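Local atomic coordinates of endoglucanase (Clostridium thermocellum, PDB entry 2E4T), a protein that hydrolyses internal beta-1,4-glucosidic bonds of cellulose and xyloglucan, this chain being the family 44 catalytic piece of a larger cellulase. Residues A[179-189]-A[224-233]. Numbering follows the deposited sequence. Where two conformers were deposited one is given.
Sequences KGYSIDNEPAL and YAEIFGPALY
Leu189 lies over one face of the Tyr233 ring, its CD1 4.0 Å from the ring centroid, a CH-pi contact made by two side chains crossing at about a right angle. With CG held between its backbone N and carbonyl carbon (chi1 83°), Tyr233 turns that face to Leu189. Tyr233 CB meets Glu186 CD, and the carboxylate plane is turned 65° from that of the Tyr233 ring. A water joins Glu186 OE2 to Tyr233 O, so the acid keeps a polar partner beside this apolar packing, while Tyr233 OH reaches Gln242.

Upstream, strands 180-183 and 226-232 run parallel. Tyr181 N donates to Glu226 O (2.9 Å), and Tyr181 O accepts from Phe228 N. Gly180 has no side chain, and Phe228 CE1 comes to 4.0 Å from its CA. On the face of Tyr181 and Ile227, Ala225 CB meets the tyrosine ring at its edge, and the small methyl fits against CD2 and CE2. Ile183 crosses Ile227 almost perpendicularly, CD1 to CG2 3.6 Å.

Where strand 180-183 ends, a water bridges Ile183 O and Pro230 O; beyond it Glu186 N still reaches Ala231 O of the longer strand 226-232 by a bent bond (133° at the hydrogen). The Pro187 ring sets CD 3.0 Å from Pro230 O and CG against Leu232 CD2.

These are adjacent strands of the eight-stranded TIM barrel, linked by a beta-alpha-beta crossover through helix 204-221, against which Ile183, Pro187 and Ile227 pack. Phe228 faces the other way, touching strands 104-109 and 279-284, which flank this pair.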
ATOM      1  N   LYS A 179      -3.792   7.662  12.215  1.00  5.52           N
ATOM      2  CA  LYS A 179      -5.072   7.598  11.525  1.00  5.77           C
ATOM      3  C   LYS A 179      -5.629   6.211  11.341  1.00  5.58           C
ATOM      4  O   LYS A 179      -6.859   6.054  11.264  1.00  6.40           O
ATOM      5  CB  LYS A 179      -5.014   8.339  10.175  1.00  5.87           C
ATOM      6  CG  LYS A 179      -5.004   9.826  10.283  1.00  6.93           C
ATOM      7  CD  LYS A 179      -4.934  10.469   8.844  1.00  7.61           C
ATOM      8  CE  LYS A 179      -5.119  11.956   8.778  1.00  9.31           C
ATOM      9  NZ  LYS A 179      -3.976  12.671   9.373  1.00 10.61           N
ATOM     10  N   GLY A 180      -4.754   5.195  11.242  1.00  5.57           N
ATOM     11  CA  GLY A 180      -5.229   3.870  10.927  1.00  5.89           C
ATOM     12  C   GLY A 180      -4.515   2.785  11.691  1.00  4.82           C
ATOM     13  O   GLY A 180      -3.351   2.938  12.073  1.00  5.02           O
ATOM     14  N   TYR A 181      -5.257   1.673  11.887  1.00  4.85           N
ATOM     15  CA  TYR A 181      -4.712   0.480  12.487  1.00  4.94           C
ATOM     16  C   TYR A 181      -5.063  -0.695  11.619  1.00  5.03           C
ATOM     17  O   TYR A 181      -6.174  -0.811  11.084  1.00  5.72           O
ATOM     18  CB  TYR A 181      -5.296   0.248  13.899  1.00  5.49           C
ATOM     19  CG  TYR A 181      -4.917   1.351  14.865  1.00  5.04           C
ATOM     20  CD1 TYR A 181      -3.667   1.373  15.465  1.00  5.58           C
ATOM     21  CD2 TYR A 181      -5.788   2.416  15.100  1.00  5.88           C
ATOM     22  CE1 TYR A 181      -3.290   2.420  16.330  1.00  5.76           C
ATOM     23  CE2 TYR A 181      -5.422   3.466  15.919  1.00  6.25           C
ATOM     24  CZ  TYR A 181      -4.160   3.488  16.526  1.00  5.64           C
ATOM     25  OH  TYR A 181      -3.748   4.498  17.358  1.00  6.52           O
ATOM     26  N   SER A 182      -4.095  -1.639  11.504  1.00  5.07           N
ATOM     27  CA  SER A 182      -4.310  -2.871  10.753  1.00  5.75           C
ATOM     28  C   SER A 182      -4.569  -4.044  11.688  1.00  5.27           C
ATOM     29  O   SER A 182      -3.950  -4.147  12.767  1.00  5.42           O
ATOM     30  CB  SER A 182      -3.042  -3.165   9.925  1.00  6.84           C
ATOM     31  OG  SER A 182      -3.092  -4.364   9.180  0.60  4.87           O
ATOM     32  N   ILE A 183      -5.449  -4.939  11.228  1.00  5.22           N
ATOM     33  CA  ILE A 183      -5.716  -6.200  11.932  1.00  5.24           C
ATOM     34  C   ILE A 183      -4.556  -7.189  11.555  1.00  5.31           C
ATOM     35  O   ILE A 183      -4.679  -8.040  10.686  1.00  6.05           O
ATOM     36  CB  ILE A 183      -7.080  -6.753  11.577  1.00  5.41           C
ATOM     37  CG1 ILE A 183      -8.184  -5.724  11.854  1.00  6.57           C
ATOM     38  CG2 ILE A 183      -7.362  -7.989  12.455  0.60  9.70           C
ATOM     39  CD1 ILE A 183      -9.470  -5.968  11.214  0.60  5.79           C
ATOM     40  N   ASP A 184      -3.418  -6.991  12.217  1.00  5.31           N
ATOM     41  CA  ASP A 184      -2.278  -7.902  12.002  1.00  5.19           C
ATOM     42  C   ASP A 184      -1.822  -7.860  10.529  1.00  4.79           C
ATOM     43  O   ASP A 184      -1.926  -6.803   9.868  1.00  6.09           O
ATOM     44  CB  ASP A 184      -2.610  -9.302  12.564  1.00  5.34           C
ATOM     45  CG  ASP A 184      -1.426 -10.090  13.065  1.00  5.30           C
ATOM     46  OD1 ASP A 184      -0.615 -10.527  12.208  1.00  5.29           O
ATOM     47  OD2 ASP A 184      -1.315 -10.285  14.308  1.00  6.36           O
ATOM     48  N   ASN A 185      -1.257  -8.971  10.086  1.00  4.85           N
ATOM     49  CA  ASN A 185      -0.556  -9.031   8.816  1.00  4.71           C
ATOM     50  C   ASN A 185      -0.686 -10.476   8.301  1.00  4.69           C
ATOM     51  O   ASN A 185      -0.364 -11.417   9.003  1.00  5.52           O
ATOM     52  CB  ASN A 185       0.955  -8.767   9.061  1.00  5.12           C
ATOM     53  CG  ASN A 185       1.732  -8.749   7.754  1.00  5.04           C
ATOM     54  OD1 ASN A 185       1.495  -7.851   6.884  1.00  6.84           O
ATOM     55  ND2 ASN A 185       2.588  -9.742   7.552  1.00  5.69           N
ATOM     56  N   GLU A 186      -1.152 -10.617   7.056  1.00  4.76           N
ATOM     57  CA  GLU A 186      -1.104 -11.896   6.331  1.00  5.05           C
ATOM     58  C   GLU A 186      -1.596 -13.054   7.194  1.00  4.76           C
ATOM     59  O   GLU A 186      -0.894 -14.055   7.404  1.00  4.86           O
ATOM     60  CB  GLU A 186       0.286 -12.161   5.738  1.00  4.88           C
ATOM     61  CG  GLU A 186       0.657 -11.043   4.751  1.00  5.40           C
ATOM     62  CD  GLU A 186       1.901 -11.292   3.963  1.00  5.48           C
ATOM     63  OE1 GLU A 186       2.666 -12.263   4.237  1.00  6.22           O
ATOM     64  OE2 GLU A 186       2.154 -10.469   3.020  1.00  5.82           O
ATOM     65  N   PRO A 187      -2.870 -13.027   7.602  1.00  4.77           N
ATOM     66  CA  PRO A 187      -3.381 -14.082   8.498  1.00  4.84           C
ATOM     67  C   PRO A 187      -3.355 -15.459   7.864  1.00  5.09           C
ATOM     68  O   PRO A 187      -3.161 -16.463   8.608  1.00  5.37           O
ATOM     69  CB  PRO A 187      -4.822 -13.610   8.803  1.00  5.61           C
ATOM     70  CG  PRO A 187      -5.174 -12.708   7.627  1.00  5.85           C
ATOM     71  CD  PRO A 187      -3.873 -11.974   7.347  1.00  4.95           C
ATOM     72  N   ALA A 188      -3.586 -15.591   6.548  1.00  5.17           N
ATOM     73  CA  ALA A 188      -3.528 -16.892   5.932  1.00  5.22           C
ATOM     74  C   ALA A 188      -2.122 -17.472   5.906  1.00  5.14           C
ATOM     75  O   ALA A 188      -1.972 -18.674   5.624  1.00  6.39           O
ATOM     76  CB  ALA A 188      -4.162 -16.900   4.545  1.00  6.00           C
ATOM     77  N   LEU A 189      -1.119 -16.642   6.190  1.00  5.19           N
ATOM     78  CA  LEU A 189       0.274 -17.131   6.344  1.00  5.35           C
ATOM     79  C   LEU A 189       0.668 -17.229   7.827  1.00  5.16           C
ATOM     80  O   LEU A 189       1.807 -17.636   8.092  1.00  5.81           O
ATOM     81  CB  LEU A 189       1.264 -16.296   5.564  1.00  5.17           C
ATOM     82  CG  LEU A 189       1.061 -16.348   4.039  1.00  6.33           C
ATOM     83  CD1 LEU A 189       2.191 -15.598   3.348  1.00  7.08           C
ATOM     84  CD2 LEU A 189       0.946 -17.769   3.496  1.00  8.45           C
ATOM     85  N   TYR A 224     -12.533   7.610  15.742  1.00  6.71           N
ATOM     86  CA  TYR A 224     -12.191   8.198  14.450  1.00  7.01           C
ATOM     87  C   TYR A 224     -11.143   7.371  13.720  1.00  6.68           C
ATOM     88  O   TYR A 224     -10.840   7.655  12.537  1.00  7.75           O
ATOM     89  CB  TYR A 224     -11.630   9.628  14.662  1.00  7.91           C
ATOM     90  CG  TYR A 224     -12.628  10.444  15.436  1.00  9.69           C
ATOM     91  CD1 TYR A 224     -13.765  10.945  14.858  1.00 14.28           C
ATOM     92  CD2 TYR A 224     -12.446  10.674  16.789  1.00 11.09           C
ATOM     93  CE1 TYR A 224     -14.712  11.656  15.646  1.00 18.63           C
ATOM     94  CE2 TYR A 224     -13.347  11.388  17.590  1.00 14.58           C
ATOM     95  CZ  TYR A 224     -14.491  11.841  17.010  1.00 16.46           C
ATOM     96  OH  TYR A 224     -15.418  12.545  17.749  1.00 20.10           O
ATOM     97  N   ALA A 225     -10.549   6.375  14.374  1.00  6.56           N
ATOM     98  CA  ALA A 225      -9.478   5.602  13.735  1.00  6.52           C
ATOM     99  C   ALA A 225     -10.065   4.679  12.671  1.00  6.24           C
ATOM    100  O   ALA A 225     -11.156   4.117  12.857  1.00  8.05           O
ATOM    101  CB  ALA A 225      -8.746   4.798  14.805  1.00  8.24           C
ATOM    102  N   GLU A 226      -9.308   4.500  11.596  1.00  5.69           N
ATOM    103  CA  GLU A 226      -9.734   3.613  10.508  1.00  5.30           C
ATOM    104  C   GLU A 226      -9.136   2.235  10.712  1.00  5.31           C
ATOM    105  O   GLU A 226      -7.922   2.122  10.971  1.00  6.89           O
ATOM    106  CB  GLU A 226      -9.288   4.206   9.166  1.00  5.57           C
ATOM    107  CG  GLU A 226     -10.136   5.399   8.816  1.00  6.47           C
ATOM    108  CD  GLU A 226      -9.756   6.071   7.507  1.00  6.85           C
ATOM    109  OE1 GLU A 226      -8.554   6.233   7.208  1.00  7.31           O
ATOM    110  OE2 GLU A 226     -10.670   6.439   6.764  1.00 11.60           O
ATOM    111  N   ILE A 227      -9.982   1.220  10.546  1.00  5.11           N
ATOM    112  CA  ILE A 227      -9.541  -0.174  10.642  1.00  4.97           C
ATOM    113  C   ILE A 227      -9.364  -0.748   9.253  1.00  4.77           C
ATOM    114  O   ILE A 227     -10.257  -0.689   8.383  1.00  5.27           O
ATOM    115  CB  ILE A 227     -10.605  -0.989  11.460  1.00  5.64           C
ATOM    116  CG1 ILE A 227     -10.560  -0.585  12.926  1.00  7.15           C
ATOM    117  CG2 ILE A 227     -10.399  -2.490  11.248  1.00  6.62           C
ATOM    118  CD1 ILE A 227      -9.282  -1.165  13.679  1.00  9.37           C
ATOM    119  N   PHE A 228      -8.162  -1.334   9.061  1.00  4.98           N
ATOM    120  CA  PHE A 228      -7.730  -1.951   7.817  1.00  4.73           C
ATOM    121  C   PHE A 228      -7.651  -3.471   8.007  1.00  4.92           C
ATOM    122  O   PHE A 228      -7.079  -3.944   9.007  1.00  5.46           O
ATOM    123  CB  PHE A 228      -6.280  -1.490   7.475  1.00  4.92           C
ATOM    124  CG  PHE A 228      -6.128  -0.067   7.012  1.00  5.10           C
ATOM    125  CD1 PHE A 228      -6.498   1.008   7.812  1.00  5.19           C
ATOM    126  CD2 PHE A 228      -5.562   0.194   5.764  1.00  5.12           C
ATOM    127  CE1 PHE A 228      -6.307   2.316   7.387  1.00  5.57           C
ATOM    128  CE2 PHE A 228      -5.351   1.508   5.347  1.00  5.79           C
ATOM    129  CZ  PHE A 228      -5.745   2.579   6.167  1.00  5.83           C
ATOM    130  N   GLY A 229      -8.160  -4.220   7.028  1.00  4.99           N
ATOM    131  CA  GLY A 229      -7.953  -5.648   7.033  1.00  5.20           C
ATOM    132  C   GLY A 229      -8.427  -6.215   5.712  1.00  4.65           C
ATOM    133  O   GLY A 229      -9.125  -5.528   4.952  1.00  5.03           O
ATOM    134  N   PRO A 230      -8.037  -7.465   5.405  1.00  4.94           N
ATOM    135  CA  PRO A 230      -7.304  -8.384   6.273  1.00  5.07           C
ATOM    136  C   PRO A 230      -5.790  -8.437   6.074  1.00  4.99           C
ATOM    137  O   PRO A 230      -5.139  -9.297   6.664  1.00  6.06           O
ATOM    138  CB  PRO A 230      -7.970  -9.784   6.001  1.00  5.73           C
ATOM    139  CG  PRO A 230      -8.899  -9.574   4.808  1.00  5.64           C
ATOM    140  CD  PRO A 230      -8.562  -8.176   4.228  1.00  5.64           C
ATOM    141  N   ALA A 231      -5.240  -7.539   5.220  1.00  4.85           N
ATOM    142  CA  ALA A 231      -3.783  -7.543   4.947  1.00  5.24           C
ATOM    143  C   ALA A 231      -3.377  -8.885   4.319  1.00  5.06           C
ATOM    144  O   ALA A 231      -2.358  -9.498   4.671  1.00  5.54           O
ATOM    145  CB  ALA A 231      -2.952  -7.196   6.168  1.00  6.75           C
ATOM    146  N   LEU A 232      -4.190  -9.335   3.351  1.00  4.87           N
ATOM    147  CA  LEU A 232      -3.974 -10.641   2.714  1.00  4.76           C
ATOM    148  C   LEU A 232      -2.720 -10.655   1.864  1.00  5.00           C
ATOM    149  O   LEU A 232      -2.415  -9.668   1.133  1.00  5.64           O
ATOM    150  CB  LEU A 232      -5.197 -11.006   1.859  1.00  5.20           C
ATOM    151  CG  LEU A 232      -6.507 -11.126   2.606  1.00  5.35           C
ATOM    152  CD1 LEU A 232      -7.624 -11.423   1.612  1.00  7.13           C
ATOM    153  CD2 LEU A 232      -6.457 -12.215   3.689  1.00  6.52           C
ATOM    154  N   TYR A 233      -2.007 -11.786   1.862  1.00  4.99           N
ATOM    155  CA  TYR A 233      -0.685 -11.782   1.280  1.00  4.89           C
ATOM    156  C   TYR A 233      -0.692 -11.736  -0.265  1.00  4.88           C
ATOM    157  O   TYR A 233       0.294 -11.288  -0.889  1.00  5.22           O
ATOM    158  CB  TYR A 233       0.150 -13.008   1.729  1.00  5.38           C
ATOM    159  CG  TYR A 233      -0.096 -14.273   0.945  1.00  5.25           C
ATOM    160  CD1 TYR A 233       0.679 -14.563  -0.172  1.00  6.77           C
ATOM    161  CD2 TYR A 233      -1.067 -15.166   1.328  1.00  5.92           C
ATOM    162  CE1 TYR A 233       0.484 -15.735  -0.924  1.00  7.18           C
ATOM    163  CE2 TYR A 233      -1.284 -16.331   0.590  1.00  6.70           C
ATOM    164  CZ  TYR A 233      -0.501 -16.603  -0.512  1.00  6.97           C
ATOM    165  OH  TYR A 233      -0.652 -17.747  -1.282  1.00  8.78           O
TER
HETATM  166  O   HOH W   1      -8.743   8.039  10.673  1.00  8.53           O
HETATM  167  O   HOH W   2      -6.335  -9.655   9.179  1.00  6.13           O
HETATM  168  O   HOH W   3       2.763 -10.905   0.361  1.00  8.25           O